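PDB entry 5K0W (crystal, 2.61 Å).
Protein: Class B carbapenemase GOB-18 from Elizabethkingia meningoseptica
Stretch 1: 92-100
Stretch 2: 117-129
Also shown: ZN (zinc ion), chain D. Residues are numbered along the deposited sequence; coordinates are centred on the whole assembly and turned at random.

Stretch 1, residues 92-100: KILLLTQAH
Stretch 2, residues 117-129: KFYVDKADVDVLR

Residues 92-95 and 117-121 are neighbouring parallel strands. Their axes approach to 4.7 Å, with 34° between their N-to-C directions. Ile 93 pairs with Lys 117 (CA to CA 5.0 Å) and Leu 94 with Phe 118 (CA to CA 4.7 Å). Three backbone hydrogen bonds set this register. Lys 117 N donates to Lys 92 O at 3.1 Å, Leu 94 N to Lys 117 O at 2.8 Å, and Tyr 119 N to Leu 94 O at 3.2 Å. Lys 92 has phi/psi -94/-29. The next residues are extended: Ile 93 -135/136, Leu 94 -111/127, Leu 95 -125/160, Leu 96 -134/144. So are Lys 117 -92/142, Phe 118 -110/117, Tyr 119 -112/132 and Val 120 -141/159.

Beyond Leu 94 the direct ladder gives way to water 1. It accepts from Leu 96 N (2.6 Å) and donates to Tyr 119 O (2.7 Å), so it bridges the widening gap, where Leu 95 CA and Tyr 119 CA lie 5.8 Å apart.

Ile 93 and Lys 117 share one face of the sheet. Ile 93 is m,t (-56°, 153°), and its CG2 meets Tyr 119 CD2 at 3.7 Å. Tyr 119 is m (-53°, chi2 -21°). Leu 95 is m,t (-56°, 169°). Its CA-to-CB bond points away, but its end comes nearer, with CD2 3.8 Å from Tyr 119 CB. Lys 117 is m,m,t,m. Its CB lies 4.0 Å from Lys 92 O; beyond CG the chain leaves, and its exposed end leads away, which suits an amine.

Leu 94 and Phe 118 share the other face. Leu 94 is m,t (-70°, 152°), with CB 4.0 Å from Phe 118 CD1. Phe 118 is t (174°, chi2 48°). Its ring edge meets Leu 94 O, 3.3 Å from CD1, and Leu 96 CD1, 3.7 Å from CZ. Leu 96 points toward stretch 2, with chi1 at -100°, off the wells, and chi2 t. That one methyl, CD1, also reaches Val 120 CG2 (3.8 Å) and Leu 128 CD2 (3.7 Å). Val 120 is p (86°); Leu 128 has chi1 m (-75°) and chi2 143°. All five are buried, where apolar side chains suit contacts made by methyls and a ring edge. The stretches bury 572 Å² between them.

The chain then turns through 3-10 residues 122-124 into helix 125-129. Ala 99 (-92/61) points toward this segment. Its small CB fits 3.8 Å from Val 127 CG1 and 4.2 Å from Leu 128 CG; Val 127 is t (175°). Asp 124 points its CA-to-CB bond toward stretch 1, with chi1 -91°, off the wells, and chi2 -22°. Its OD2 lies 3.5 Å from Ala 99 CB, and both its carboxylate oxygens are hydrogen-bonded elsewhere in the structure.

Gln 98 (p,t, chi3 -78°) points away and binds zinc through OE1 at 2.0 Å. His 100 (m, chi2 159°) binds it through ND1 at 2.1 Å.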

ATOM      1  N   LYS A  92      -7.111 -10.945 -10.510  1.00 22.09           N
ATOM      2  CA  LYS A  92      -6.600 -12.283 -10.258  1.00 21.24           C
ATOM      3  C   LYS A  92      -5.769 -12.355  -8.984  1.00 22.63           C
ATOM      4  O   LYS A  92      -5.722 -13.422  -8.368  1.00 20.73           O
ATOM      5  CB  LYS A  92      -5.805 -12.790 -11.478  1.00 23.49           C
ATOM      6  CG  LYS A  92      -6.578 -13.803 -12.320  1.00 24.82           C
ATOM      7  CD  LYS A  92      -7.600 -13.186 -13.242  1.00 25.99           C
ATOM      8  CE  LYS A  92      -8.204 -14.205 -14.180  1.00 37.35           C
ATOM      9  NZ  LYS A  92      -9.089 -13.572 -15.197  1.00 45.61           N
ATOM     10  N   ILE A  93      -5.109 -11.221  -8.596  1.00 18.41           N
ATOM     11  CA  ILE A  93      -4.232 -11.113  -7.419  1.00 17.90           C
ATOM     12  C   ILE A  93      -4.492  -9.840  -6.593  1.00 19.50           C
ATOM     13  O   ILE A  93      -4.589  -8.747  -7.133  1.00 17.60           O
ATOM     14  CB  ILE A  93      -2.722 -11.247  -7.809  1.00 21.44           C
ATOM     15  CG1 ILE A  93      -2.429 -12.570  -8.561  1.00 21.78           C
ATOM     16  CG2 ILE A  93      -1.796 -11.121  -6.577  1.00 23.20           C
ATOM     17  CD1 ILE A  93      -1.269 -12.517  -9.490  1.00 29.34           C
ATOM     18  N   LEU A  94      -4.538  -9.996  -5.279  1.00 17.24           N
ATOM     19  CA  LEU A  94      -4.684  -8.893  -4.331  1.00 17.84           C
ATOM     20  C   LEU A  94      -3.365  -8.741  -3.550  1.00 24.96           C
ATOM     21  O   LEU A  94      -2.856  -9.736  -3.032  1.00 24.89           O
ATOM     22  CB  LEU A  94      -5.868  -9.150  -3.376  1.00 17.34           C
ATOM     23  CG  LEU A  94      -7.256  -9.062  -4.015  1.00 21.98           C
ATOM     24  CD1 LEU A  94      -8.261  -9.926  -3.289  1.00 20.96           C
ATOM     25  CD2 LEU A  94      -7.728  -7.615  -4.093  1.00 26.65           C
ATOM     26  N   LEU A  95      -2.788  -7.519  -3.521  1.00 23.36           N
ATOM     27  CA  LEU A  95      -1.528  -7.217  -2.811  1.00 23.56           C
ATOM     28  C   LEU A  95      -1.672  -6.061  -1.801  1.00 27.35           C
ATOM     29  O   LEU A  95      -2.619  -5.276  -1.887  1.00 26.46           O
ATOM     30  CB  LEU A  95      -0.344  -6.994  -3.772  1.00 23.70           C
ATOM     31  CG  LEU A  95      -0.033  -8.128  -4.775  1.00 29.24           C
ATOM     32  CD1 LEU A  95       0.977  -7.674  -5.819  1.00 29.30           C
ATOM     33  CD2 LEU A  95       0.512  -9.357  -4.078  1.00 32.70           C
ATOM     34  N   LEU A  96      -0.733  -5.978  -0.835  1.00 23.77           N
ATOM     35  CA  LEU A  96      -0.742  -5.018   0.268  1.00 22.91           C
ATOM     36  C   LEU A  96       0.593  -4.357   0.507  1.00 25.28           C
ATOM     37  O   LEU A  96       1.615  -5.037   0.479  1.00 26.42           O
ATOM     38  CB  LEU A  96      -1.076  -5.780   1.560  1.00 23.20           C
ATOM     39  CG  LEU A  96      -2.493  -5.735   2.096  1.00 28.27           C
ATOM     40  CD1 LEU A  96      -2.546  -6.425   3.434  1.00 27.95           C
ATOM     41  CD2 LEU A  96      -2.993  -4.299   2.221  1.00 30.75           C
ATOM     42  N   THR A  97       0.587  -3.074   0.881  1.00 18.88           N
ATOM     43  CA  THR A  97       1.836  -2.396   1.237  1.00 17.69           C
ATOM     44  C   THR A  97       2.005  -2.322   2.760  1.00 20.80           C
ATOM     45  O   THR A  97       3.122  -2.104   3.231  1.00 20.55           O
ATOM     46  CB  THR A  97       1.979  -1.022   0.554  1.00 22.79           C
ATOM     47  OG1 THR A  97       0.877  -0.192   0.920  1.00 19.35           O
ATOM     48  CG2 THR A  97       2.119  -1.123  -0.961  1.00 20.37           C
ATOM     49  N   GLN A  98       0.895  -2.490   3.522  1.00 15.51           N
ATOM     50  CA  GLN A  98       0.847  -2.445   4.983  1.00 16.14           C
ATOM     51  C   GLN A  98      -0.500  -3.009   5.485  1.00 24.98           C
ATOM     52  O   GLN A  98      -1.527  -2.796   4.835  1.00 25.20           O
ATOM     53  CB  GLN A  98       1.084  -1.010   5.515  1.00 16.93           C
ATOM     54  CG  GLN A  98       0.163   0.045   4.913  1.00 18.86           C
ATOM     55  CD  GLN A  98       0.171   1.329   5.701  1.00 22.92           C
ATOM     56  OE1 GLN A  98      -0.461   1.429   6.762  1.00  5.26           O
ATOM     57  NE2 GLN A  98       0.836   2.366   5.159  1.00 12.47           N
ATOM     58  N   ALA A  99      -0.490  -3.719   6.644  1.00 22.71           N
ATOM     59  CA  ALA A  99      -1.689  -4.346   7.230  1.00 22.02           C
ATOM     60  C   ALA A  99      -2.438  -3.475   8.235  1.00 25.38           C
ATOM     61  O   ALA A  99      -2.592  -3.839   9.409  1.00 24.99           O
ATOM     62  CB  ALA A  99      -1.361  -5.713   7.824  1.00 22.48           C
ATOM     63  N   HIS A 100      -2.915  -2.310   7.750  1.00 20.71           N
ATOM     64  CA  HIS A 100      -3.744  -1.366   8.504  1.00 18.85           C
ATOM     65  C   HIS A 100      -5.082  -1.239   7.794  1.00 23.54           C
ATOM     66  O   HIS A 100      -5.109  -1.281   6.558  1.00 23.42           O
ATOM     67  CB  HIS A 100      -3.054  -0.010   8.620  1.00 18.63           C
ATOM     68  CG  HIS A 100      -1.973   0.048   9.651  1.00 21.56           C
ATOM     69  ND1 HIS A 100      -0.996   1.011   9.602  1.00 23.07           N
ATOM     70  CD2 HIS A 100      -1.754  -0.739  10.726  1.00 22.97           C
ATOM     71  CE1 HIS A 100      -0.217   0.782  10.643  1.00 22.07           C
ATOM     72  NE2 HIS A 100      -0.646  -0.246  11.358  1.00 22.44           N
ATOM     73  N   LYS A 117      -6.768 -14.391  -5.671  1.00 30.22           N
ATOM     74  CA  LYS A 117      -5.852 -14.935  -4.678  1.00 28.82           C
ATOM     75  C   LYS A 117      -5.207 -13.760  -3.936  1.00 31.67           C
ATOM     76  O   LYS A 117      -4.983 -12.696  -4.524  1.00 31.22           O
ATOM     77  CB  LYS A 117      -4.818 -15.878  -5.317  1.00 29.76           C
ATOM     78  CG  LYS A 117      -5.429 -17.066  -6.071  1.00 34.34           C
ATOM     79  CD  LYS A 117      -6.116 -18.089  -5.158  1.00 45.21           C
ATOM     80  CE  LYS A 117      -6.858 -19.174  -5.914  1.00 59.84           C
ATOM     81  NZ  LYS A 117      -8.164 -18.700  -6.466  1.00 74.32           N
ATOM     82  N   PHE A 118      -5.006 -13.922  -2.627  1.00 27.14           N
ATOM     83  CA  PHE A 118      -4.415 -12.890  -1.792  1.00 25.76           C
ATOM     84  C   PHE A 118      -3.020 -13.305  -1.336  1.00 29.39           C
ATOM     85  O   PHE A 118      -2.876 -14.323  -0.666  1.00 29.87           O
ATOM     86  CB  PHE A 118      -5.337 -12.520  -0.613  1.00 26.42           C
ATOM     87  CG  PHE A 118      -4.735 -11.555   0.384  1.00 27.44           C
ATOM     88  CD1 PHE A 118      -4.099 -10.387  -0.044  1.00 29.64           C
ATOM     89  CD2 PHE A 118      -4.832 -11.790   1.752  1.00 30.20           C
ATOM     90  CE1 PHE A 118      -3.534  -9.499   0.874  1.00 30.89           C
ATOM     91  CE2 PHE A 118      -4.267 -10.900   2.673  1.00 33.07           C
ATOM     92  CZ  PHE A 118      -3.628  -9.756   2.226  1.00 31.00           C
ATOM     93  N   TYR A 119      -1.995 -12.537  -1.750  1.00 24.44           N
ATOM     94  CA  TYR A 119      -0.592 -12.780  -1.407  1.00 23.68           C
ATOM     95  C   TYR A 119      -0.127 -11.643  -0.499  1.00 26.85           C
ATOM     96  O   TYR A 119      -0.366 -10.479  -0.805  1.00 26.58           O
ATOM     97  CB  TYR A 119       0.289 -12.829  -2.676  1.00 25.42           C
ATOM     98  CG  TYR A 119      -0.130 -13.777  -3.781  1.00 27.57           C
ATOM     99  CD1 TYR A 119      -0.971 -14.856  -3.526  1.00 29.86           C
ATOM    100  CD2 TYR A 119       0.389 -13.651  -5.063  1.00 28.71           C
ATOM    101  CE1 TYR A 119      -1.323 -15.756  -4.528  1.00 31.09           C
ATOM    102  CE2 TYR A 119       0.043 -14.544  -6.076  1.00 30.07           C
ATOM    103  CZ  TYR A 119      -0.812 -15.598  -5.804  1.00 37.48           C
ATOM    104  OH  TYR A 119      -1.150 -16.487  -6.798  1.00 36.61           O
ATOM    105  N   VAL A 120       0.520 -11.968   0.618  1.00 24.53           N
ATOM    106  CA  VAL A 120       0.979 -10.969   1.578  1.00 24.91           C
ATOM    107  C   VAL A 120       2.365 -11.281   2.176  1.00 29.50           C
ATOM    108  O   VAL A 120       2.794 -12.440   2.177  1.00 27.94           O
ATOM    109  CB  VAL A 120      -0.097 -10.752   2.671  1.00 28.92           C
ATOM    110  CG1 VAL A 120       0.038 -11.764   3.808  1.00 27.80           C
ATOM    111  CG2 VAL A 120      -0.067  -9.316   3.191  1.00 29.44           C
ATOM    112  N   ASP A 121       3.039 -10.230   2.709  1.00 26.92           N
ATOM    113  CA  ASP A 121       4.327 -10.320   3.393  1.00 26.84           C
ATOM    114  C   ASP A 121       4.122 -11.252   4.576  1.00 29.69           C
ATOM    115  O   ASP A 121       3.142 -11.086   5.311  1.00 30.73           O
ATOM    116  CB  ASP A 121       4.735  -8.937   3.902  1.00 29.17           C
ATOM    117  CG  ASP A 121       6.202  -8.792   4.272  1.00 44.29           C
ATOM    118  OD1 ASP A 121       6.674  -9.552   5.155  1.00 46.48           O
ATOM    119  OD2 ASP A 121       6.859  -7.877   3.735  1.00 47.41           O
ATOM    120  N   LYS A 122       5.002 -12.253   4.736  1.00 23.12           N
ATOM    121  CA  LYS A 122       4.894 -13.243   5.799  1.00 21.47           C
ATOM    122  C   LYS A 122       4.708 -12.612   7.180  1.00 25.26           C
ATOM    123  O   LYS A 122       3.830 -13.045   7.933  1.00 26.59           O
ATOM    124  CB  LYS A 122       6.079 -14.211   5.781  1.00 22.86           C
ATOM    125  CG  LYS A 122       5.792 -15.545   6.458  1.00 27.18           C
ATOM    126  CD  LYS A 122       7.030 -16.408   6.483  1.00 34.78           C
ATOM    127  CE  LYS A 122       6.759 -17.781   7.023  1.00 43.34           C
ATOM    128  NZ  LYS A 122       7.852 -18.214   7.927  1.00 53.18           N
ATOM    129  N   ALA A 123       5.472 -11.553   7.484  1.00 19.14           N
ATOM    130  CA  ALA A 123       5.412 -10.865   8.771  1.00 18.16           C
ATOM    131  C   ALA A 123       4.054 -10.267   9.178  1.00 21.95           C
ATOM    132  O   ALA A 123       3.859 -10.013  10.366  1.00 23.62           O
ATOM    133  CB  ALA A 123       6.499  -9.813   8.846  1.00 18.40           C
ATOM    134  N   ASP A 124       3.134 -10.032   8.223  1.00 16.96           N
ATOM    135  CA  ASP A 124       1.824  -9.435   8.513  1.00 16.72           C
ATOM    136  C   ASP A 124       0.636 -10.415   8.576  1.00 22.08           C
ATOM    137  O   ASP A 124      -0.490  -9.991   8.841  1.00 23.11           O
ATOM    138  CB  ASP A 124       1.539  -8.248   7.584  1.00 18.31           C
ATOM    139  CG  ASP A 124       1.992  -6.879   8.107  1.00 29.38           C
ATOM    140  OD1 ASP A 124       2.156  -6.725   9.365  1.00 27.01           O
ATOM    141  OD2 ASP A 124       2.114  -5.939   7.275  1.00 35.32           O
ATOM    142  N   VAL A 125       0.898 -11.719   8.380  1.00 17.70           N
ATOM    143  CA  VAL A 125      -0.084 -12.795   8.396  1.00 18.32           C
ATOM    144  C   VAL A 125      -1.069 -12.785   9.580  1.00 24.37           C
ATOM    145  O   VAL A 125      -2.280 -12.765   9.343  1.00 23.62           O
ATOM    146  CB  VAL A 125       0.608 -14.158   8.165  1.00 22.97           C
ATOM    147  CG1 VAL A 125      -0.199 -15.333   8.712  1.00 22.57           C
ATOM    148  CG2 VAL A 125       0.883 -14.343   6.688  1.00 23.39           C
ATOM    149  N   ASP A 126      -0.558 -12.783  10.839  1.00 21.77           N
ATOM    150  CA  ASP A 126      -1.388 -12.786  12.045  1.00 21.80           C
ATOM    151  C   ASP A 126      -2.298 -11.576  12.150  1.00 27.57           C
ATOM    152  O   ASP A 126      -3.478 -11.752  12.446  1.00 28.55           O
ATOM    153  CB  ASP A 126      -0.568 -13.046  13.323  1.00 23.79           C
ATOM    154  CG  ASP A 126      -0.146 -14.511  13.496  1.00 37.92           C
ATOM    155  OD1 ASP A 126      -0.904 -15.414  13.039  1.00 39.10           O
ATOM    156  OD2 ASP A 126       0.945 -14.758  14.076  1.00 43.94           O
ATOM    157  N   VAL A 127      -1.798 -10.366  11.809  1.00 22.69           N
ATOM    158  CA  VAL A 127      -2.614  -9.140  11.798  1.00 21.15           C
ATOM    159  C   VAL A 127      -3.836  -9.304  10.852  1.00 25.49           C
ATOM    160  O   VAL A 127      -4.954  -8.892  11.194  1.00 24.90           O
ATOM    161  CB  VAL A 127      -1.748  -7.884  11.477  1.00 22.69           C
ATOM    162  CG1 VAL A 127      -2.604  -6.623  11.338  1.00 21.79           C
ATOM    163  CG2 VAL A 127      -0.675  -7.680  12.537  1.00 22.09           C
ATOM    164  N   LEU A 128      -3.618  -9.949   9.698  1.00 22.69           N
ATOM    165  CA  LEU A 128      -4.665 -10.150   8.706  1.00 24.06           C
ATOM    166  C   LEU A 128      -5.704 -11.194   9.084  1.00 30.09           C
ATOM    167  O   LEU A 128      -6.896 -10.983   8.855  1.00 30.78           O
ATOM    168  CB  LEU A 128      -4.070 -10.394   7.320  1.00 24.40           C
ATOM    169  CG  LEU A 128      -3.517  -9.122   6.678  1.00 29.31           C
ATOM    170  CD1 LEU A 128      -2.276  -9.396   5.912  1.00 29.22           C
ATOM    171  CD2 LEU A 128      -4.563  -8.434   5.826  1.00 31.42           C
ATOM    172  N   ARG A 129      -5.258 -12.290   9.703  1.00 26.00           N
ATOM    173  CA  ARG A 129      -6.121 -13.383  10.141  1.00 25.12           C
ATOM    174  C   ARG A 129      -6.975 -12.982  11.356  1.00 27.70           C
ATOM    175  O   ARG A 129      -8.059 -13.542  11.539  1.00 28.88           O
ATOM    176  CB  ARG A 129      -5.282 -14.634  10.444  1.00 24.37           C
ATOM    177  CG  ARG A 129      -4.586 -15.208   9.219  1.00 38.93           C
ATOM    178  CD  ARG A 129      -3.742 -16.412   9.580  1.00 53.11           C
ATOM    179  NE  ARG A 129      -4.499 -17.656   9.441  1.00 66.34           N
ATOM    180  CZ  ARG A 129      -4.379 -18.502   8.421  1.00 73.56           C
ATOM    181  NH1 ARG A 129      -3.511 -18.257   7.443  1.00 50.25           N
ATOM    182  NH2 ARG A 129      -5.113 -19.607   8.378  1.00 56.54           N
TER
HETATM  183 ZN    ZN D 302      -0.601   2.637   8.395  1.00 25.92          ZN
HETATM  184  O   HOH W   1       0.872  -8.069  -0.793  1.00 24.34           O
HETATM  185  O   HOH W   2      -0.873   4.394   7.325  1.00 29.18           O
HETATM  186  O   HOH W   3      -1.071   3.985  10.081  1.00 23.51           O